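Local structure of SorB (Sorangium cellulosum, 6B2V) at residues E148-R151 and T152-A155; T162-E165 and A166-M169; A217-L220 and S221-D225; M56-Q60 and L61-V65. The protein forms part of a polyketide assembly line for the antibiotic sorangicin, to which this chain contributes the pyran synthase domain of module nine, built as a double hotdog fold. All coordinates share one frame; numbering follows the deposited sequence.

Overall arrangement
All four contacts are local, each made within one continuous run of chain. Contact 4 belongs to the N-terminal hotdog fold and joins a tight turn to the residues leading into helix 64-77. Contact 3 is the most buried. It lies inside helix 207-225 and is mainly apolar. Contacts 1 and 2 are partly buried and stand at the ends of short helices, where backbone hydrogen bonds dominate. Contact 2 packs directly on contact 3: Asn164 and Met167 meet Phe219 and Leu222. Contact 1 lies farther out, its nearest atoms about 8 Å from those of contact 3. Contact 4 reaches contact 2 through Glu59, and it also touches helix 207-225.

Contact 1: E148-R151 and T152-A155; sequences EAVR and TRCA
The C-terminal end of helix 147-152 runs through Glu148 to Thr152 and then frays into the loop before strand 156-158. Thr152 N still makes a regular helical bond to Glu148 O, at 3.1 Å, with an N-H...O angle of 159°. Beyond it the spacing shortens. Arg153 N binds Val150 O at 3.1 Å from above the carbonyl plane, and its bond to Ala149 O is weak. Cys154 N keeps a weak bond to Arg151 O. The Thr152 hydroxyl turns back on the helix: OG1 lies between the backbone N and the carbonyl carbon (chi1 74°) and donates to Ala149 O at 2.9 Å. The same rotation brings CG2 to 3.3 Å from Glu148 OE2, with the two side chains crossing at about a right angle. Arg153 lays its guanidinium alongside the helix. Val150 CG2 covers one face, 3.6 Å from Arg153 NH2, and NE forms a salt bridge with Glu187 on strand 187-192. Cys154 SG packs at 4.0 Å on Val150 CG1. A water hydrogen-bonds to Arg151 O and Cys154 O, bridging the last turn to the loop. This change from four-residue to three-residue bonding is typical of a helix C-terminus.

Contact 2: T162-E165 and A166-M169; sequences TRNE and AMGM
Asn164 CB packs against the thioether end of Met169, with Met169 CE at 3.9 Å. Met169 sets out with CG anti to its own backbone N (chi1 172°) and stays extended as far as SD. A bend at chi3 then lays CE beside the asparagine. Met167 starts the other way, with CG beside the backbone N. It too is bent at its end (chi3 -52°), which turns CE back to 3.6 Å from Arg163 O and 3.9 Å from Asn164 OD1. Asn164 is thus flanked by two methionine methyl groups. Its ND2 is held by Ala160 O one turn earlier, while the buried OD1 has no polar partner in the model. The backbone beneath forms a Schellman motif that ends helix 160-166. Gly168 N binds Glu165 O at 3.1 Å, and Met169 N reaches Asn164 O in a longer, weak bond of 3.4 Å. Gly168 takes the left-handed conformation (phi 84°) that reverses the chain. Before the reversal, Ala166 N keeps the helical bond to Thr162 O at 3.2 Å. Asn164, Met167 and Met169 all lean on helix 207-225, touching Phe219, Leu222 and Val215. Trp230 also touches Asn164 and Met169, and Glu165 meets Tyr173.

Contact 3: A217-L220 and S221-D225; sequences AIFL and SLIQD
Ile223 sets its CG2 methyl over one face of the Phe219 ring, one turn back along helix 207-225. The methyl is 4.1 Å from the ring centroid and 20° off the normal, a CH-pi contact shifted toward the rim at Phe219 CE1 and CZ. With CG anti to the backbone N, the Phe219 ring stands out from the helix, and the Ile223 CG2 methyl reaches back over it. The other branch of Ile223 stands between its backbone N and carbonyl carbon (chi1 62°). Its CG1 rests against two carbonyl oxygens, 3.5 Å from Leu220 O and close to Phe219 O. At its tip, Ile223 CD1 meets Leu220 CD1 at 4.1 Å. Ile223 is therefore a forked bump, one prong on the ring and one beside the leucine. Elsewhere on the helix, Leu222 CD1 touches Ile218 CG2 at 4.4 Å, a looser fit. Gln224 CG lies against the backbone, 3.3 Å from Leu220 O. Four regular backbone bonds carry the turns, including Ile223 N to Phe219 O at 2.9 Å. Phe219 also meets His183 edge-to-face. Ser221 OG is held by Arg231, and the Gln224 amide by Tyr268, Arg255 and Asp185. The chemistry implies a largely buried, apolar stretch of helix, with its polar groups near the end held by the surrounding strands and loops.

Contact 4: M56-Q60 and L61-V65; sequences MDHEQ and LFPAV
His58 and Leu61 are joined by two hydrogen bonds of opposite sense. Leu61 N binds His58 O at 3.1 Å, which closes a type I' beta turn. Glu59 and Gln60 occupy its middle, both with positive phi. In return, His58 ND1 donates to Leu61 O at 2.8 Å, with an N-H...O angle of 143°. The oxygen sits near the ring edge but 24° out of its plane. His58 CG is anti to the backbone N, and this carries the imidazole forward across the turn to the carbonyl. The bond helps to fix the ring's rotation.

Apolar contacts hold the same ring. Pro63 CG stands over one face, 3.9 Å from the ring centroid and 14° off the normal, a CH-pi contact. Pro63 CB lies 4.0 Å from His58 CE1. Leu61 CD2 approaches His58 CE1 too, at 4.1 Å. The imidazole is thus gripped by a polar bond at its edge and by proline on a face. The turn lies in the N-terminal hotdog fold, the half that in related dehydratase domains carries the catalytic histidine; no role is assigned to His58 here.

Around the turn, His58 and Pro63 both touch Asn211 of helix 207-225, and Leu61 touches Phe232 of strand 232-241. Gln60 NE2 is bound by Ile96 O and Gly50 O, and Phe62 packs edge-to-face on Phe54 of helix 53-56 and Phe48 of strand 41-48.

Contact 1: E148-R151 and T152-A155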
loop_
_atom_site.group_PDB
_atom_site.type_symbol
_atom_site.label_atom_id
_atom_site.label_comp_id
_atom_site.label_asym_id
_atom_site.label_seq_id
_atom_site.Cartn_x
_atom_site.Cartn_y
_atom_site.Cartn_z
ATOM N N GLU A 148 21.505 8.986 -6.872
ATOM C CA GLU A 148 22.759 9.315 -6.233
ATOM C C GLU A 148 22.654 10.568 -5.345
ATOM O O GLU A 148 23.218 10.625 -4.290
ATOM C CB GLU A 148 23.924 9.406 -7.222
ATOM C CG GLU A 148 25.136 10.225 -6.740
ATOM C CD GLU A 148 25.977 9.594 -5.629
ATOM O OE1 GLU A 148 25.627 8.569 -5.134
ATOM O OE2 GLU A 148 26.969 10.214 -5.295
ATOM N N ALA A 149 21.902 11.550 -5.816
ATOM C CA ALA A 149 21.734 12.740 -5.022
ATOM C C ALA A 149 21.054 12.417 -3.719
ATOM O O ALA A 149 21.442 12.888 -2.708
ATOM C CB ALA A 149 20.935 13.754 -5.783
ATOM N N VAL A 150 20.043 11.578 -3.781
ATOM C CA VAL A 150 19.360 11.190 -2.574
ATOM C C VAL A 150 20.295 10.439 -1.632
ATOM O O VAL A 150 20.295 10.708 -0.492
ATOM C CB VAL A 150 18.146 10.299 -2.844
ATOM C CG1 VAL A 150 17.540 9.832 -1.537
ATOM C CG2 VAL A 150 17.112 11.006 -3.664
ATOM N N ARG A 151 21.129 9.547 -2.156
ATOM C CA ARG A 151 22.038 8.816 -1.285
ATOM C C ARG A 151 22.960 9.785 -0.525
ATOM O O ARG A 151 23.159 9.636 0.632
ATOM C CB ARG A 151 23.019 7.909 -2.080
ATOM C CG ARG A 151 22.449 6.702 -2.766
ATOM C CD ARG A 151 23.601 5.814 -3.326
ATOM N NE ARG A 151 24.493 5.370 -2.284
ATOM C CZ ARG A 151 25.771 5.041 -2.436
ATOM N NH1 ARG A 151 26.340 5.113 -3.605
ATOM N NH2 ARG A 151 26.486 4.657 -1.400
ATOM N N THR A 152 23.459 10.801 -1.185
ATOM C CA THR A 152 24.364 11.748 -0.562
ATOM C C THR A 152 23.780 12.582 0.571
ATOM O O THR A 152 24.526 13.042 1.370
ATOM C CB THR A 152 25.098 12.659 -1.564
ATOM O OG1 THR A 152 24.204 13.613 -2.050
ATOM C CG2 THR A 152 25.694 11.858 -2.686
ATOM N N ARG A 153 22.467 12.708 0.605
ATOM C CA ARG A 153 21.773 13.506 1.614
ATOM C C ARG A 153 21.026 12.698 2.677
ATOM O O ARG A 153 20.233 13.185 3.365
ATOM C CB ARG A 153 20.900 14.580 0.971
ATOM C CG ARG A 153 19.737 14.087 0.163
ATOM C CD ARG A 153 18.998 15.218 -0.499
ATOM N NE ARG A 153 17.781 14.749 -1.093
ATOM C CZ ARG A 153 17.514 14.811 -2.376
ATOM N NH1 ARG A 153 18.409 15.285 -3.207
ATOM N NH2 ARG A 153 16.368 14.378 -2.798
ATOM N N CYS A 154 21.310 11.414 2.742
ATOM C CA CYS A 154 20.736 10.509 3.764
ATOM C C CYS A 154 21.893 9.834 4.519
ATOM O O CYS A 154 22.354 8.859 4.133
ATOM C CB CYS A 154 19.887 9.383 3.174
ATOM S SG CYS A 154 18.334 9.974 2.401
ATOM N N ALA A 155 22.325 10.465 5.587
ATOM C CA ALA A 155 23.493 10.082 6.313
ATOM C C ALA A 155 23.459 8.917 7.235
ATOM O O ALA A 155 24.462 8.384 7.514
ATOM C CB ALA A 155 24.034 11.311 7.038
HETATM O O HOH W 1 23.745 7.234 1.933
#

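Contact 2: T162-E165 and A166-M169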
loop_
_atom_site.group_PDB
_atom_site.type_symbol
_atom_site.label_atom_id
_atom_site.label_comp_id
_atom_site.label_asym_id
_atom_site.label_seq_id
_atom_site.Cartn_x
_atom_site.Cartn_y
_atom_site.Cartn_z
ATOM N N THR A 162 16.513 -5.405 12.037
ATOM C CA THR A 162 16.480 -5.264 13.454
ATOM C C THR A 162 15.614 -4.123 13.934
ATOM O O THR A 162 14.814 -4.307 14.804
ATOM C CB THR A 162 17.915 -5.096 13.996
ATOM O OG1 THR A 162 18.702 -6.207 13.631
ATOM C CG2 THR A 162 17.912 -4.976 15.465
ATOM N N ARG A 163 15.741 -2.964 13.322
ATOM C CA ARG A 163 14.974 -1.830 13.744
ATOM C C ARG A 163 13.482 -1.945 13.576
ATOM O O ARG A 163 12.753 -1.560 14.445
ATOM C CB ARG A 163 15.445 -0.568 13.041
ATOM C CG ARG A 163 16.853 -0.187 13.394
ATOM C CD ARG A 163 16.958 0.458 14.775
ATOM N NE ARG A 163 16.066 1.584 14.921
ATOM C CZ ARG A 163 16.365 2.810 14.528
ATOM N NH1 ARG A 163 17.524 3.058 13.974
ATOM N NH2 ARG A 163 15.516 3.779 14.693
ATOM N N ASN A 164 13.048 -2.397 12.433
ATOM C CA ASN A 164 11.630 -2.489 12.188
ATOM C C ASN A 164 10.943 -3.570 12.968
ATOM O O ASN A 164 9.877 -3.372 13.442
ATOM C CB ASN A 164 11.301 -2.505 10.712
ATOM C CG ASN A 164 11.575 -1.180 10.051
ATOM O OD1 ASN A 164 10.913 -0.250 10.302
ATOM N ND2 ASN A 164 12.569 -1.132 9.210
ATOM N N GLU A 165 11.606 -4.712 13.124
ATOM C CA GLU A 165 11.077 -5.832 13.898
ATOM C C GLU A 165 10.921 -5.439 15.342
ATOM O O GLU A 165 9.987 -5.781 15.974
ATOM C CB GLU A 165 11.957 -7.065 13.783
ATOM C CG GLU A 165 11.812 -7.827 12.486
ATOM C CD GLU A 165 12.635 -9.099 12.469
ATOM O OE1 GLU A 165 13.428 -9.296 13.393
ATOM O OE2 GLU A 165 12.507 -9.881 11.562
ATOM N N ALA A 166 11.843 -4.646 15.834
ATOM C CA ALA A 166 11.792 -4.165 17.202
ATOM C C ALA A 166 10.606 -3.259 17.441
ATOM O O ALA A 166 10.157 -3.108 18.564
ATOM C CB ALA A 166 13.067 -3.456 17.562
ATOM N N MET A 167 10.154 -2.659 16.370
ATOM C CA MET A 167 9.046 -1.752 16.412
ATOM C C MET A 167 7.720 -2.422 16.176
ATOM O O MET A 167 6.744 -1.755 16.099
ATOM C CB MET A 167 9.296 -0.519 15.552
ATOM C CG MET A 167 10.297 0.416 16.248
ATOM S SD MET A 167 10.600 2.004 15.489
ATOM C CE MET A 167 11.003 1.482 13.795
ATOM N N GLY A 168 7.697 -3.730 16.090
ATOM C CA GLY A 168 6.443 -4.408 15.935
ATOM C C GLY A 168 5.814 -4.568 14.572
ATOM O O GLY A 168 4.681 -4.866 14.491
ATOM N N MET A 169 6.602 -4.435 13.528
ATOM C CA MET A 169 6.081 -4.581 12.181
ATOM C C MET A 169 5.491 -5.959 12.007
ATOM O O MET A 169 6.130 -6.934 12.307
ATOM C CB MET A 169 7.250 -4.372 11.214
ATOM C CG MET A 169 7.007 -4.654 9.773
ATOM S SD MET A 169 8.470 -4.453 8.747
ATOM C CE MET A 169 9.577 -5.746 9.331
#

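Contact 3: A217-L220 and S221-D225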
loop_
_atom_site.group_PDB
_atom_site.type_symbol
_atom_site.label_atom_id
_atom_site.label_comp_id
_atom_site.label_asym_id
_atom_site.label_seq_id
_atom_site.Cartn_x
_atom_site.Cartn_y
_atom_site.Cartn_z
ATOM N N ALA A 217 8.463 4.675 4.807
ATOM C CA ALA A 217 7.670 5.823 5.220
ATOM C C ALA A 217 7.221 5.725 6.680
ATOM O O ALA A 217 7.221 6.675 7.359
ATOM C CB ALA A 217 6.466 5.999 4.295
ATOM N N ILE A 218 6.793 4.544 7.067
ATOM C CA ILE A 218 6.400 4.334 8.431
ATOM C C ILE A 218 7.599 4.465 9.380
ATOM O O ILE A 218 7.503 5.073 10.384
ATOM C CB ILE A 218 5.697 2.999 8.595
ATOM C CG1 ILE A 218 4.382 3.047 7.884
ATOM C CG2 ILE A 218 5.515 2.666 10.061
ATOM C CD1 ILE A 218 3.802 1.700 7.597
ATOM N N PHE A 219 8.733 3.945 8.958
ATOM C CA PHE A 219 9.937 4.077 9.729
ATOM C C PHE A 219 10.265 5.572 9.921
ATOM O O PHE A 219 10.570 5.985 10.987
ATOM C CB PHE A 219 11.075 3.294 9.014
ATOM C CG PHE A 219 12.431 3.518 9.581
ATOM C CD1 PHE A 219 13.177 4.544 9.146
ATOM C CD2 PHE A 219 12.907 2.720 10.550
ATOM C CE1 PHE A 219 14.410 4.790 9.668
ATOM C CE2 PHE A 219 14.161 2.937 11.075
ATOM C CZ PHE A 219 14.899 3.972 10.632
ATOM N N LEU A 220 10.136 6.364 8.882
ATOM C CA LEU A 220 10.379 7.775 8.973
ATOM C C LEU A 220 9.411 8.462 9.952
ATOM O O LEU A 220 9.781 9.298 10.692
ATOM C CB LEU A 220 10.276 8.413 7.591
ATOM C CG LEU A 220 10.996 9.663 7.241
ATOM C CD1 LEU A 220 12.443 9.602 7.682
ATOM C CD2 LEU A 220 10.913 9.777 5.741
ATOM N N SER A 221 8.153 8.032 9.920
ATOM C CA SER A 221 7.133 8.597 10.795
ATOM C C SER A 221 7.527 8.365 12.223
ATOM O O SER A 221 7.418 9.219 12.993
ATOM C CB SER A 221 5.744 7.957 10.513
ATOM O OG SER A 221 4.693 8.561 11.240
ATOM N N LEU A 222 7.987 7.176 12.520
ATOM C CA LEU A 222 8.447 6.845 13.867
ATOM C C LEU A 222 9.681 7.635 14.316
ATOM O O LEU A 222 9.697 8.220 15.357
ATOM C CB LEU A 222 8.706 5.349 13.990
ATOM C CG LEU A 222 7.437 4.514 13.893
ATOM C CD1 LEU A 222 7.842 3.064 13.811
ATOM C CD2 LEU A 222 6.550 4.725 15.070
ATOM N N ILE A 223 10.658 7.696 13.311
ATOM C CA ILE A 223 11.811 8.339 13.918
ATOM C C ILE A 223 11.643 9.855 13.979
ATOM O O ILE A 223 11.991 10.479 14.981
ATOM C CB ILE A 223 13.108 8.008 13.156
ATOM C CG1 ILE A 223 13.031 8.529 11.720
ATOM C CG2 ILE A 223 13.367 6.509 13.172
ATOM C CD1 ILE A 223 13.759 9.838 11.506
ATOM N N GLN A 224 10.774 10.465 13.208
ATOM C CA GLN A 224 10.485 11.844 13.392
ATOM C C GLN A 224 9.787 12.172 14.684
ATOM O O GLN A 224 9.925 13.237 15.179
ATOM C CB GLN A 224 9.740 12.427 12.208
ATOM C CG GLN A 224 10.575 12.534 10.940
ATOM C CD GLN A 224 10.047 13.563 9.967
ATOM O OE1 GLN A 224 8.985 13.451 9.519
ATOM N NE2 GLN A 224 10.808 14.571 9.714
ATOM N N ASP A 225 8.961 11.273 15.150
ATOM C CA ASP A 225 8.211 11.483 16.362
ATOM C C ASP A 225 8.859 10.861 17.589
ATOM O O ASP A 225 8.331 10.901 18.641
ATOM C CB ASP A 225 6.778 10.923 16.201
ATOM C CG ASP A 225 5.775 11.744 16.860
ATOM O OD1 ASP A 225 6.004 12.933 17.056
ATOM O OD2 ASP A 225 4.760 11.197 17.224
#

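Contact 4: M56-Q60 and L61-V65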
loop_
_atom_site.group_PDB
_atom_site.type_symbol
_atom_site.label_atom_id
_atom_site.label_comp_id
_atom_site.label_asym_id
_atom_site.label_seq_id
_atom_site.Cartn_x
_atom_site.Cartn_y
_atom_site.Cartn_z
ATOM N N MET A 56 -0.184 -15.214 6.147
ATOM C CA MET A 56 0.806 -15.913 6.926
ATOM C C MET A 56 2.074 -15.106 7.095
ATOM O O MET A 56 2.703 -15.169 8.111
ATOM C CB MET A 56 1.100 -17.254 6.321
ATOM C CG MET A 56 -0.072 -18.176 6.453
ATOM S SD MET A 56 0.422 -19.895 6.565
ATOM C CE MET A 56 0.915 -20.034 4.883
ATOM N N ASP A 57 2.358 -14.307 6.087
ATOM C CA ASP A 57 3.539 -13.436 6.037
ATOM C C ASP A 57 3.312 -12.125 6.835
ATOM O O ASP A 57 4.156 -11.290 6.883
ATOM C CB ASP A 57 3.885 -13.056 4.578
ATOM C CG ASP A 57 4.475 -14.216 3.743
ATOM O OD1 ASP A 57 4.785 -15.230 4.312
ATOM O OD2 ASP A 57 4.570 -14.068 2.524
ATOM N N HIS A 58 2.128 -11.939 7.396
ATOM C CA HIS A 58 1.772 -10.685 8.031
ATOM C C HIS A 58 1.024 -10.810 9.353
ATOM O O HIS A 58 0.126 -10.087 9.598
ATOM C CB HIS A 58 0.940 -9.886 7.011
ATOM C CG HIS A 58 0.977 -8.415 7.182
ATOM N ND1 HIS A 58 -0.055 -7.725 7.763
ATOM C CD2 HIS A 58 1.900 -7.499 6.853
ATOM C CE1 HIS A 58 0.229 -6.449 7.767
ATOM N NE2 HIS A 58 1.408 -6.283 7.215
ATOM N N GLU A 59 1.319 -11.840 10.113
ATOM C CA GLU A 59 0.739 -12.096 11.431
ATOM C C GLU A 59 -0.760 -12.254 11.446
ATOM O O GLU A 59 -1.382 -11.905 12.382
ATOM C CB GLU A 59 1.189 -11.085 12.460
ATOM C CG GLU A 59 2.681 -11.118 12.733
ATOM C CD GLU A 59 3.171 -10.107 13.746
ATOM O OE1 GLU A 59 2.421 -9.279 14.184
ATOM O OE2 GLU A 59 4.358 -10.151 14.097
ATOM N N GLN A 60 -1.269 -12.724 10.331
ATOM C CA GLN A 60 -2.669 -12.993 10.115
ATOM C C GLN A 60 -3.542 -11.761 9.986
ATOM O O GLN A 60 -4.734 -11.878 9.979
ATOM C CB GLN A 60 -3.254 -13.929 11.159
ATOM C CG GLN A 60 -2.490 -15.226 11.330
ATOM C CD GLN A 60 -2.350 -16.043 10.078
ATOM O OE1 GLN A 60 -1.295 -16.502 9.769
ATOM N NE2 GLN A 60 -3.403 -16.264 9.409
ATOM N N LEU A 61 -2.908 -10.622 9.826
ATOM C CA LEU A 61 -3.583 -9.346 9.695
ATOM C C LEU A 61 -3.629 -8.944 8.225
ATOM O O LEU A 61 -2.656 -8.868 7.588
ATOM C CB LEU A 61 -2.854 -8.299 10.529
ATOM C CG LEU A 61 -3.260 -6.850 10.309
ATOM C CD1 LEU A 61 -4.638 -6.590 10.848
ATOM C CD2 LEU A 61 -2.285 -5.891 10.907
ATOM N N PHE A 62 -4.814 -8.662 7.708
ATOM C CA PHE A 62 -4.938 -8.322 6.306
ATOM C C PHE A 62 -4.235 -7.004 6.125
ATOM O O PHE A 62 -4.601 -6.052 6.716
ATOM C CB PHE A 62 -6.433 -8.216 5.969
ATOM C CG PHE A 62 -6.769 -8.369 4.520
ATOM C CD1 PHE A 62 -6.671 -7.330 3.675
ATOM C CD2 PHE A 62 -7.249 -9.549 4.037
ATOM C CE1 PHE A 62 -7.026 -7.438 2.353
ATOM C CE2 PHE A 62 -7.574 -9.690 2.701
ATOM C CZ PHE A 62 -7.457 -8.633 1.858
ATOM N N PRO A 63 -3.263 -6.963 5.230
ATOM C CA PRO A 63 -2.493 -5.753 5.079
ATOM C C PRO A 63 -3.278 -4.631 4.475
ATOM O O PRO A 63 -4.022 -4.828 3.571
ATOM C CB PRO A 63 -1.344 -6.159 4.142
ATOM C CG PRO A 63 -1.317 -7.605 4.184
ATOM C CD PRO A 63 -2.720 -8.041 4.412
ATOM N N ALA A 64 -2.943 -3.437 4.897
ATOM C CA ALA A 64 -3.611 -2.242 4.401
ATOM C C ALA A 64 -3.491 -2.129 2.882
ATOM O O ALA A 64 -4.393 -1.865 2.173
ATOM C CB ALA A 64 -3.000 -1.006 5.045
ATOM N N VAL A 65 -2.304 -2.449 2.422
ATOM C CA VAL A 65 -1.973 -2.389 1.044
ATOM C C VAL A 65 -2.752 -3.379 0.193
ATOM O O VAL A 65 -2.924 -3.183 -0.947
ATOM C CB VAL A 65 -0.432 -2.418 0.864
ATOM C CG1 VAL A 65 0.151 -3.804 0.912
ATOM C CG2 VAL A 65 0.085 -1.495 -0.191
#